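Local coordinates for protein 2-oxo-1,2-dihydroquinoline 8-monooxygenase, oxygenase component (Pseudomonas putida, PDB 1Z03) that probably hydroxylates 2-oxo-1,2-dihydroquinoline at carbon 8, as the Rieske-type oxygenase component of a multicomponent monooxygenase, at residues A[265-270]-A[290-295]; A[294-299]-A[395-400]; A[186-191]-A[311-316]. All blocks are in the same frame, centred on the assembly; numbering follows the deposited sequence.

Interaction 1. Residues A[265-270]-A[290-295]; sequences WLFTDK and RHYRTS. With OCH (quinolin-2(1H)-one), chain I.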
loop_
_atom_site.group_PDB
_atom_site.type_symbol
_atom_site.label_atom_id
_atom_site.label_comp_id
_atom_site.label_asym_id
_atom_site.label_seq_id
_atom_site.Cartn_x
_atom_site.Cartn_y
_atom_site.Cartn_z
ATOM N N TRP A 265 11.017 35.896 21.227
ATOM C CA TRP A 265 10.673 36.937 22.194
ATOM C C TRP A 265 9.202 37.327 22.159
ATOM O O TRP A 265 8.862 38.482 21.899
ATOM C CB TRP A 265 11.538 38.190 21.974
ATOM C CG TRP A 265 13.008 37.965 22.167
ATOM C CD1 TRP A 265 13.975 38.028 21.207
ATOM C CD2 TRP A 265 13.683 37.639 23.395
ATOM N NE1 TRP A 265 15.211 37.762 21.756
ATOM C CE2 TRP A 265 15.061 37.519 23.095
ATOM C CE3 TRP A 265 13.258 37.436 24.717
ATOM C CZ2 TRP A 265 16.017 37.207 24.067
ATOM C CZ3 TRP A 265 14.210 37.126 25.688
ATOM C CH2 TRP A 265 15.575 37.015 25.354
ATOM N N LEU A 266 8.330 36.362 22.428
ATOM C CA LEU A 266 6.901 36.630 22.433
ATOM C C LEU A 266 6.563 37.560 23.600
ATOM O O LEU A 266 7.227 37.543 24.643
ATOM C CB LEU A 266 6.110 35.319 22.555
ATOM C CG LEU A 266 6.435 34.239 21.520
ATOM C CD1 LEU A 266 5.341 33.176 21.526
ATOM C CD2 LEU A 266 6.552 34.872 20.144
ATOM N N PHE A 267 5.532 38.372 23.408
ATOM C CA PHE A 267 5.086 39.312 24.426
ATOM C C PHE A 267 6.109 40.388 24.783
ATOM O O PHE A 267 6.345 40.687 25.955
ATOM C CB PHE A 267 4.609 38.556 25.675
ATOM C CG PHE A 267 3.371 37.738 25.430
ATOM C CD1 PHE A 267 3.454 36.486 24.826
ATOM C CD2 PHE A 267 2.112 38.263 25.708
ATOM C CE1 PHE A 267 2.304 35.770 24.493
ATOM C CE2 PHE A 267 0.957 37.562 25.383
ATOM C CZ PHE A 267 1.050 36.310 24.770
ATOM N N THR A 268 6.722 40.934 23.735
ATOM C CA THR A 268 7.678 42.045 23.797
ATOM C C THR A 268 7.343 42.738 22.474
ATOM O O THR A 268 6.547 42.203 21.696
ATOM C CB THR A 268 9.161 41.603 23.774
ATOM O OG1 THR A 268 9.491 41.086 22.482
ATOM C CG2 THR A 268 9.429 40.551 24.832
ATOM N N ASP A 269 7.915 43.903 22.190
ATOM C CA ASP A 269 7.568 44.553 20.928
ATOM C C ASP A 269 8.132 43.865 19.698
ATOM O O ASP A 269 7.785 44.230 18.577
ATOM C CB ASP A 269 7.972 46.035 20.903
ATOM C CG ASP A 269 8.863 46.427 22.053
ATOM O OD1 ASP A 269 8.544 46.063 23.206
ATOM O OD2 ASP A 269 9.873 47.125 21.804
ATOM N N LYS A 270 8.989 42.869 19.896
ATOM C CA LYS A 270 9.566 42.166 18.757
ATOM C C LYS A 270 8.528 41.304 18.041
ATOM O O LYS A 270 8.728 40.896 16.896
ATOM C CB LYS A 270 10.770 41.336 19.207
ATOM C CG LYS A 270 11.914 42.213 19.704
ATOM C CD LYS A 270 13.125 41.405 20.134
ATOM C CE LYS A 270 14.161 42.288 20.827
ATOM N NZ LYS A 270 14.562 43.440 19.974
ATOM N N ARG A 290 -3.584 35.760 28.099
ATOM C CA ARG A 290 -2.936 34.457 27.984
ATOM C C ARG A 290 -1.488 34.678 27.533
ATOM O O ARG A 290 -1.219 34.857 26.345
ATOM C CB ARG A 290 -3.679 33.598 26.959
ATOM C CG ARG A 290 -3.243 32.142 26.893
ATOM C CD ARG A 290 -3.751 31.346 28.079
ATOM N NE ARG A 290 -2.986 31.561 29.301
ATOM C CZ ARG A 290 -1.729 31.162 29.478
ATOM N NH1 ARG A 290 -1.109 31.394 30.629
ATOM N NH2 ARG A 290 -1.088 30.537 28.502
ATOM N N HIS A 291 -0.566 34.674 28.493
ATOM C CA HIS A 291 0.854 34.885 28.214
ATOM C C HIS A 291 1.605 33.568 28.123
ATOM O O HIS A 291 1.468 32.704 28.986
ATOM C CB HIS A 291 1.488 35.736 29.314
ATOM C CG HIS A 291 0.743 37.001 29.594
ATOM N ND1 HIS A 291 0.706 38.054 28.706
ATOM C CD2 HIS A 291 -0.036 37.362 30.640
ATOM C CE1 HIS A 291 -0.064 39.010 29.192
ATOM N NE2 HIS A 291 -0.528 38.615 30.364
ATOM N N TYR A 292 2.419 33.430 27.083
ATOM C CA TYR A 292 3.193 32.213 26.876
ATOM C C TYR A 292 4.357 32.528 25.942
ATOM O O TYR A 292 4.401 33.595 25.328
ATOM C CB TYR A 292 2.299 31.140 26.254
ATOM C CG TYR A 292 1.791 31.533 24.886
ATOM C CD1 TYR A 292 2.559 31.306 23.740
ATOM C CD2 TYR A 292 0.569 32.188 24.737
ATOM C CE1 TYR A 292 2.127 31.720 22.490
ATOM C CE2 TYR A 292 0.128 32.609 23.482
ATOM C CZ TYR A 292 0.915 32.370 22.367
ATOM O OH TYR A 292 0.491 32.795 21.133
ATOM N N ARG A 293 5.292 31.593 25.829
ATOM C CA ARG A 293 6.448 31.784 24.969
ATOM C C ARG A 293 6.959 30.457 24.421
ATOM O O ARG A 293 7.106 29.482 25.155
ATOM C CB ARG A 293 7.566 32.486 25.734
ATOM C CG ARG A 293 8.784 32.783 24.885
ATOM C CD ARG A 293 9.718 33.731 25.598
ATOM N NE ARG A 293 10.259 33.176 26.833
ATOM C CZ ARG A 293 11.025 33.862 27.680
ATOM N NH1 ARG A 293 11.488 33.286 28.778
ATOM N NH2 ARG A 293 11.312 35.135 27.431
ATOM N N THR A 294 7.242 30.430 23.126
ATOM C CA THR A 294 7.730 29.215 22.493
ATOM C C THR A 294 9.204 29.268 22.094
ATOM O O THR A 294 9.735 30.315 21.709
ATOM C CB THR A 294 6.898 28.866 21.239
ATOM O OG1 THR A 294 6.875 29.991 20.354
ATOM C CG2 THR A 294 5.472 28.514 21.621
ATOM N N SER A 295 9.850 28.111 22.190
ATOM C CA SER A 295 11.252 27.954 21.838
ATOM C C SER A 295 11.405 26.527 21.323
ATOM O O SER A 295 10.585 25.664 21.640
ATOM C CB SER A 295 12.139 28.151 23.071
ATOM O OG SER A 295 11.875 27.170 24.064
HETATM O O1 OCH I . 2.535 29.128 19.084
HETATM N N2 OCH I . 2.394 27.029 20.075
HETATM C C3 OCH I . 1.812 26.117 20.991
HETATM C C4 OCH I . 2.287 24.756 21.092
HETATM C C5 OCH I . 1.668 23.907 22.009
HETATM C C6 OCH I . 0.588 24.370 22.825
HETATM C C7 OCH I . 0.129 25.683 22.731
HETATM C C8 OCH I . 0.710 26.582 21.829
HETATM C C9 OCH I . 0.237 27.993 21.704
HETATM C C10 OCH I . 0.800 28.842 20.831
HETATM C C1 OCH I . 1.971 28.411 19.910
HETATM O O HOH W 1 9.932 37.092 25.708
#

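Interaction 2. Residues A[294-299]-A[395-400]; sequences TSVVLP and ITWRKL. With OCH (quinolin-2(1H)-one), chain I.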
loop_
_atom_site.group_PDB
_atom_site.type_symbol
_atom_site.label_atom_id
_atom_site.label_comp_id
_atom_site.label_asym_id
_atom_site.label_seq_id
_atom_site.Cartn_x
_atom_site.Cartn_y
_atom_site.Cartn_z
ATOM N N THR A 294 7.242 30.430 23.126
ATOM C CA THR A 294 7.730 29.215 22.493
ATOM C C THR A 294 9.204 29.268 22.094
ATOM O O THR A 294 9.735 30.315 21.709
ATOM C CB THR A 294 6.898 28.866 21.239
ATOM O OG1 THR A 294 6.875 29.991 20.354
ATOM C CG2 THR A 294 5.472 28.514 21.621
ATOM N N SER A 295 9.850 28.111 22.190
ATOM C CA SER A 295 11.252 27.954 21.838
ATOM C C SER A 295 11.405 26.527 21.323
ATOM O O SER A 295 10.585 25.664 21.640
ATOM C CB SER A 295 12.139 28.151 23.071
ATOM O OG SER A 295 11.875 27.170 24.064
ATOM N N VAL A 296 12.437 26.281 20.519
ATOM C CA VAL A 296 12.678 24.943 20.002
ATOM C C VAL A 296 14.180 24.662 19.963
ATOM O O VAL A 296 14.978 25.546 19.641
ATOM C CB VAL A 296 12.056 24.770 18.592
ATOM C CG1 VAL A 296 12.648 25.777 17.623
ATOM C CG2 VAL A 296 12.275 23.341 18.094
ATOM N N VAL A 297 14.554 23.435 20.318
ATOM C CA VAL A 297 15.955 23.025 20.333
ATOM C C VAL A 297 16.116 21.661 19.650
ATOM O O VAL A 297 15.161 20.883 19.573
ATOM C CB VAL A 297 16.503 22.912 21.803
ATOM C CG1 VAL A 297 16.324 24.230 22.547
ATOM C CG2 VAL A 297 15.792 21.797 22.551
ATOM N N LEU A 298 17.316 21.374 19.151
ATOM C CA LEU A 298 17.589 20.088 18.519
ATOM C C LEU A 298 17.382 19.000 19.575
ATOM O O LEU A 298 17.636 19.224 20.763
ATOM C CB LEU A 298 19.034 20.048 18.000
ATOM C CG LEU A 298 19.317 20.686 16.632
ATOM C CD1 LEU A 298 20.812 20.907 16.453
ATOM C CD2 LEU A 298 18.779 19.786 15.523
ATOM N N PRO A 299 16.926 17.798 19.162
ATOM C CA PRO A 299 16.592 17.367 17.796
ATOM C C PRO A 299 15.234 17.838 17.265
ATOM O O PRO A 299 14.786 17.382 16.206
ATOM C CB PRO A 299 16.656 15.850 17.895
ATOM C CG PRO A 299 16.136 15.599 19.282
ATOM C CD PRO A 299 16.858 16.660 20.100
ATOM N N ILE A 395 12.274 29.091 9.261
ATOM C CA ILE A 395 13.535 29.284 8.545
ATOM C C ILE A 395 14.735 29.324 9.493
ATOM O O ILE A 395 15.768 28.712 9.232
ATOM C CB ILE A 395 13.508 30.584 7.693
ATOM C CG1 ILE A 395 12.506 30.428 6.545
ATOM C CG2 ILE A 395 14.908 30.886 7.149
ATOM C CD1 ILE A 395 12.267 31.685 5.754
ATOM N N THR A 396 14.591 30.036 10.606
ATOM C CA THR A 396 15.679 30.145 11.572
ATOM C C THR A 396 15.986 28.782 12.188
ATOM O O THR A 396 17.149 28.435 12.435
ATOM C CB THR A 396 15.316 31.158 12.674
ATOM O OG1 THR A 396 15.048 32.426 12.067
ATOM C CG2 THR A 396 16.456 31.315 13.662
ATOM N N TRP A 397 14.933 28.014 12.433
ATOM C CA TRP A 397 15.071 26.677 12.999
ATOM C C TRP A 397 15.822 25.777 12.014
ATOM O O TRP A 397 16.770 25.099 12.394
ATOM C CB TRP A 397 13.678 26.104 13.322
ATOM C CG TRP A 397 13.582 24.598 13.284
ATOM C CD1 TRP A 397 12.891 23.845 12.371
ATOM C CD2 TRP A 397 14.215 23.665 14.174
ATOM N NE1 TRP A 397 13.058 22.506 12.635
ATOM C CE2 TRP A 397 13.866 22.366 13.734
ATOM C CE3 TRP A 397 15.048 23.800 15.293
ATOM C CZ2 TRP A 397 14.321 21.206 14.378
ATOM C CZ3 TRP A 397 15.505 22.640 15.937
ATOM C CH2 TRP A 397 15.139 21.364 15.473
ATOM N N ARG A 398 15.409 25.789 10.749
ATOM C CA ARG A 398 16.046 24.958 9.733
ATOM C C ARG A 398 17.539 25.229 9.608
ATOM O O ARG A 398 18.325 24.296 9.408
ATOM C CB ARG A 398 15.393 25.173 8.372
ATOM C CG ARG A 398 13.931 24.776 8.299
ATOM C CD ARG A 398 13.416 24.939 6.877
ATOM N NE ARG A 398 11.987 24.672 6.783
ATOM C CZ ARG A 398 11.265 24.856 5.682
ATOM N NH1 ARG A 398 9.963 24.590 5.690
ATOM N NH2 ARG A 398 11.843 25.313 4.574
ATOM N N LYS A 399 17.927 26.504 9.700
ATOM C CA LYS A 399 19.336 26.876 9.594
ATOM C C LYS A 399 20.141 26.380 10.781
ATOM O O LYS A 399 21.201 25.786 10.608
ATOM C CB LYS A 399 19.496 28.395 9.485
ATOM C CG LYS A 399 18.988 28.998 8.185
ATOM C CD LYS A 399 19.300 30.488 8.159
ATOM C CE LYS A 399 18.639 31.195 6.987
ATOM N NZ LYS A 399 18.907 32.666 7.026
ATOM N N LEU A 400 19.646 26.611 11.993
ATOM C CA LEU A 400 20.382 26.170 13.169
ATOM C C LEU A 400 20.438 24.648 13.245
ATOM O O LEU A 400 21.439 24.088 13.672
ATOM C CB LEU A 400 19.762 26.758 14.439
ATOM C CG LEU A 400 18.529 26.147 15.091
ATOM C CD1 LEU A 400 18.929 24.965 15.949
ATOM C CD2 LEU A 400 17.863 27.209 15.951
HETATM O O1 OCH I . 2.535 29.128 19.084
HETATM N N2 OCH I . 2.394 27.029 20.075
HETATM C C3 OCH I . 1.812 26.117 20.991
HETATM C C4 OCH I . 2.287 24.756 21.092
HETATM C C5 OCH I . 1.668 23.907 22.009
HETATM C C6 OCH I . 0.588 24.370 22.825
HETATM C C7 OCH I . 0.129 25.683 22.731
HETATM C C8 OCH I . 0.710 26.582 21.829
HETATM C C9 OCH I . 0.237 27.993 21.704
HETATM C C10 OCH I . 0.800 28.842 20.831
HETATM C C1 OCH I . 1.971 28.411 19.910
#

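Interaction 3. Residues A[186-191]-A[311-316]; sequences PSSPSV and HVVQYE. With OCH (quinolin-2(1H)-one), chain I.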
loop_
_atom_site.group_PDB
_atom_site.type_symbol
_atom_site.label_atom_id
_atom_site.label_comp_id
_atom_site.label_asym_id
_atom_site.label_seq_id
_atom_site.Cartn_x
_atom_site.Cartn_y
_atom_site.Cartn_z
ATOM N N PRO A 186 5.930 33.130 35.975
ATOM C CA PRO A 186 6.941 32.410 36.753
ATOM C C PRO A 186 7.696 31.409 35.882
ATOM O O PRO A 186 7.217 31.021 34.817
ATOM C CB PRO A 186 6.117 31.743 37.867
ATOM C CG PRO A 186 4.743 31.624 37.279
ATOM C CD PRO A 186 4.580 32.920 36.529
ATOM N N SER A 187 8.874 30.999 36.337
ATOM C CA SER A 187 9.708 30.061 35.594
ATOM C C SER A 187 9.085 28.693 35.297
ATOM O O SER A 187 8.494 28.057 36.169
ATOM C CB SER A 187 11.032 29.856 36.331
ATOM O OG SER A 187 11.774 31.060 36.358
ATOM N N SER A 188 9.236 28.246 34.055
ATOM C CA SER A 188 8.713 26.950 33.640
ATOM C C SER A 188 9.653 25.862 34.134
ATOM O O SER A 188 10.874 25.981 34.002
ATOM C CB SER A 188 8.618 26.866 32.111
ATOM O OG SER A 188 7.606 27.717 31.604
ATOM N N PRO A 189 9.098 24.785 34.714
ATOM C CA PRO A 189 9.927 23.688 35.214
ATOM C C PRO A 189 10.442 22.803 34.079
ATOM O O PRO A 189 9.931 22.838 32.963
ATOM C CB PRO A 189 8.976 22.939 36.141
ATOM C CG PRO A 189 7.664 23.097 35.451
ATOM C CD PRO A 189 7.680 24.564 35.054
ATOM N N SER A 190 11.457 22.008 34.376
ATOM C CA SER A 190 12.031 21.108 33.397
ATOM C C SER A 190 11.711 19.681 33.821
ATOM O O SER A 190 11.368 19.426 34.980
ATOM C CB SER A 190 13.545 21.313 33.331
ATOM O OG SER A 190 14.187 20.265 32.623
ATOM N N VAL A 191 11.795 18.752 32.878
ATOM C CA VAL A 191 11.540 17.355 33.190
ATOM C C VAL A 191 12.661 16.884 34.114
ATOM O O VAL A 191 12.511 15.896 34.841
ATOM C CB VAL A 191 11.523 16.490 31.903
ATOM C CG1 VAL A 191 11.598 15.022 32.257
ATOM C CG2 VAL A 191 10.246 16.756 31.124
ATOM N N HIS A 311 2.980 28.152 36.163
ATOM C CA HIS A 311 3.682 27.037 36.789
ATOM C C HIS A 311 3.591 25.737 35.993
ATOM O O HIS A 311 4.195 24.736 36.362
ATOM C CB HIS A 311 3.157 26.825 38.211
ATOM C CG HIS A 311 3.340 28.020 39.097
ATOM N ND1 HIS A 311 2.288 28.661 39.717
ATOM C CD2 HIS A 311 4.455 28.707 39.444
ATOM C CE1 HIS A 311 2.747 29.691 40.406
ATOM N NE2 HIS A 311 4.059 29.741 40.256
ATOM N N VAL A 312 2.836 25.751 34.901
ATOM C CA VAL A 312 2.710 24.564 34.066
ATOM C C VAL A 312 3.366 24.869 32.721
ATOM O O VAL A 312 3.275 25.993 32.219
ATOM C CB VAL A 312 1.227 24.188 33.834
ATOM C CG1 VAL A 312 1.138 22.824 33.139
ATOM C CG2 VAL A 312 0.476 24.168 35.163
ATOM N N VAL A 313 4.046 23.879 32.146
ATOM C CA VAL A 313 4.712 24.067 30.861
ATOM C C VAL A 313 4.393 22.890 29.934
ATOM O O VAL A 313 4.189 21.767 30.399
ATOM C CB VAL A 313 6.259 24.187 31.045
ATOM C CG1 VAL A 313 6.822 22.923 31.668
ATOM C CG2 VAL A 313 6.930 24.461 29.713
ATOM N N GLN A 314 4.324 23.154 28.629
ATOM C CA GLN A 314 4.048 22.091 27.664
ATOM C C GLN A 314 5.265 21.804 26.799
ATOM O O GLN A 314 5.889 22.717 26.271
ATOM C CB GLN A 314 2.861 22.447 26.751
ATOM C CG GLN A 314 2.464 21.296 25.797
ATOM C CD GLN A 314 1.088 21.467 25.167
ATOM O OE1 GLN A 314 0.156 21.972 25.798
ATOM N NE2 GLN A 314 0.948 21.019 23.918
ATOM N N TYR A 315 5.602 20.527 26.671
ATOM C CA TYR A 315 6.726 20.107 25.844
ATOM C C TYR A 315 6.200 19.161 24.771
ATOM O O TYR A 315 5.313 18.349 25.031
ATOM C CB TYR A 315 7.783 19.364 26.674
ATOM C CG TYR A 315 8.526 20.216 27.679
ATOM C CD1 TYR A 315 8.383 19.997 29.048
ATOM C CD2 TYR A 315 9.370 21.249 27.260
ATOM C CE1 TYR A 315 9.062 20.786 29.980
ATOM C CE2 TYR A 315 10.053 22.045 28.185
ATOM C CZ TYR A 315 9.894 21.808 29.540
ATOM O OH TYR A 315 10.558 22.600 30.452
ATOM N N GLU A 316 6.742 19.271 23.565
ATOM C CA GLU A 316 6.339 18.386 22.484
ATOM C C GLU A 316 7.569 17.880 21.747
ATOM O O GLU A 316 8.570 18.588 21.637
ATOM C CB GLU A 316 5.416 19.102 21.492
ATOM C CG GLU A 316 4.137 19.668 22.106
ATOM C CD GLU A 316 3.119 20.076 21.061
ATOM O OE1 GLU A 316 3.508 20.315 19.900
ATOM O OE2 GLU A 316 1.927 20.178 21.398
HETATM O O1 OCH I . 2.535 29.128 19.084
HETATM N N2 OCH I . 2.394 27.029 20.075
HETATM C C3 OCH I . 1.812 26.117 20.991
HETATM C C4 OCH I . 2.287 24.756 21.092
HETATM C C5 OCH I . 1.668 23.907 22.009
HETATM C C6 OCH I . 0.588 24.370 22.825
HETATM C C7 OCH I . 0.129 25.683 22.731
HETATM C C8 OCH I . 0.710 26.582 21.829
HETATM C C9 OCH I . 0.237 27.993 21.704
HETATM C C10 OCH I . 0.800 28.842 20.831
HETATM C C1 OCH I . 1.971 28.411 19.910
HETATM O O HOH W 2 4.569 29.835 34.450
HETATM O O HOH W 3 5.553 27.560 33.009
#

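Interaction 1. Residues A[265-270]-A[290-295]
F267 pushes its ring among three consecutive residues, R290, H291 and Y292. From CB, which points toward 290-295, the ring is set by a CG anti to the carbonyl carbon (chi1 -66°). CD1 and CE1 lie beside Y292 O. F267 CD2, on the other flank, meets the edge of the H291 ring at ND1, 3.3 Å away. The tip, F267 CZ, stops 3.1 Å from R290 O. H291 CA sits over one face of the F267 ring, 4.0 Å from its centroid, a CH-pi contact. The CE1 edge of F267 is directed at one face of the Y292 ring, planes at 75°. Y292 turns its opposite face to the bound quinolinone, and its CE1 is 3.6 Å from ligand C10. Replacing F267 by an alanine removes the edge that backs Y292 and would probably let that ring shift against the ligand. L266 packs CD1 on Y292 CE1 at 3.7 Å. A water donates to L266 O and accepts from R293 NH2, while R293 NE bridges to E305. The contact joins the loop after strand 261-264 to the start of strand 293-297, which lies between strands 261-264 and 301-305.

Interaction 2. Residues A[294-299]-A[395-400]
The indole of W397 has V296 over one face and the backbone of L298 and P299 at its edge. This is helix-on-sheet packing in a domain of the Bet v 1-like superfamily: helix 392-404 lies against strand 293-297 of the antiparallel sheet. V296 CG2 stands above the six-membered ring of W397, 4.1 Å from its centroid and 20° off the normal, a CH-pi contact. L298 N lies near the ring plane, 3.9 Å from W397 CZ3. F217 adds an edge-to-face ring contact, and W397 NE1 is hydrogen-bonded to Y33 OH. W397 and L400, one turn apart, both point toward 294-299. The W397 chi1 of 152° carries CG away from the backbone N and sends the ring toward the strand. On the strand, T294 and V296 alternate with S295 and V297. T294 CG2 is 3.8 Å from N2 of the bound quinolinone, while V296 meets the helix. V296 places CG1 between the backbone N and the carbonyl carbon (chi1 59°), which puts this methyl 3.9 Å from W397 CE3. Beyond the strand, L298 leans its tip back to the helix and reaches the W397 ring and, more loosely, L400. P299 follows through a cis peptide bond. The indole's far corner, W397 CH2, then touches L298 CD2 and P299 C, each at 4.0 Å.

Interaction 3. Residues A[186-191]-A[311-316]
P189 overlaps V313, the two side chains lying antiparallel, flank to flank, with P189 CD 3.9 Å from V313 CG1. The contact lays an irregular, proline-containing loop along strand 313-320 of the antiparallel sheet, in the Bet v 1-like domain. Loop and strand meet through side chains, one tyrosine hydroxyl and two waters. V313 meets both S188 and P189. Its CG1 fits between the backbone N and the carbonyl carbon (chi1 61°) and comes near both the ring and the carbonyl oxygen of P189. V313 CB meets S188 CB at 3.7 Å, and V313 CG2 lies over one face of the Y315 ring. Y315 points toward the loop, and V191 CG2 touches its CD1 side. At the P186 end of the loop, P186 CG sits over the face of the H311 imidazole, 3.9 Å from its centroid, and the proline ring stands across the imidazole. A water donates to P186 O and accepts from H311 N, tying the backbones together there. A second water donates to V312 O and lies very close to S188 OG, so the latter link is doubtful in detail.

Q314 and E316, between and beyond these residues, do not touch the loop. They face the bound quinolinone instead. Q314 NE2 is 3.5 Å from C5 of the quinolinone and is also hydrogen-bonded to N362 OD1; its bond to E316 OE2 is weak. E316 OE2 is held by Y328 OH. The strand thus presents V313 and Y315 to the loop and Q314 and E316 to the ligand. Y315 OH donates to P189 O at 2.6 Å, approaching at a C=O...O angle of 141° and tilted 20° from the carbonyl plane.

How the interactions relate
The three contacts lie in the catalytic domain and reach one antiparallel sheet. Their centres are about 15 to 18 Å apart. Interactions 1 and 2 share T294 and S295 on strand 293-297: the first packs a loop at its start, the second sets helix 392-404 near its end. Interaction 3 uses strand 313-320, separated from 293-297 by strand 301-305. Along the chain, interaction 1 is nested within the loop closed by interaction 3, while interactions 2 and 3 cross. All three include residues that touch the bound quinolinone. The sheet therefore lines the substrate pocket while loops and a helix pack against its strands, with the side chain of T294 about 9 Å from the iron.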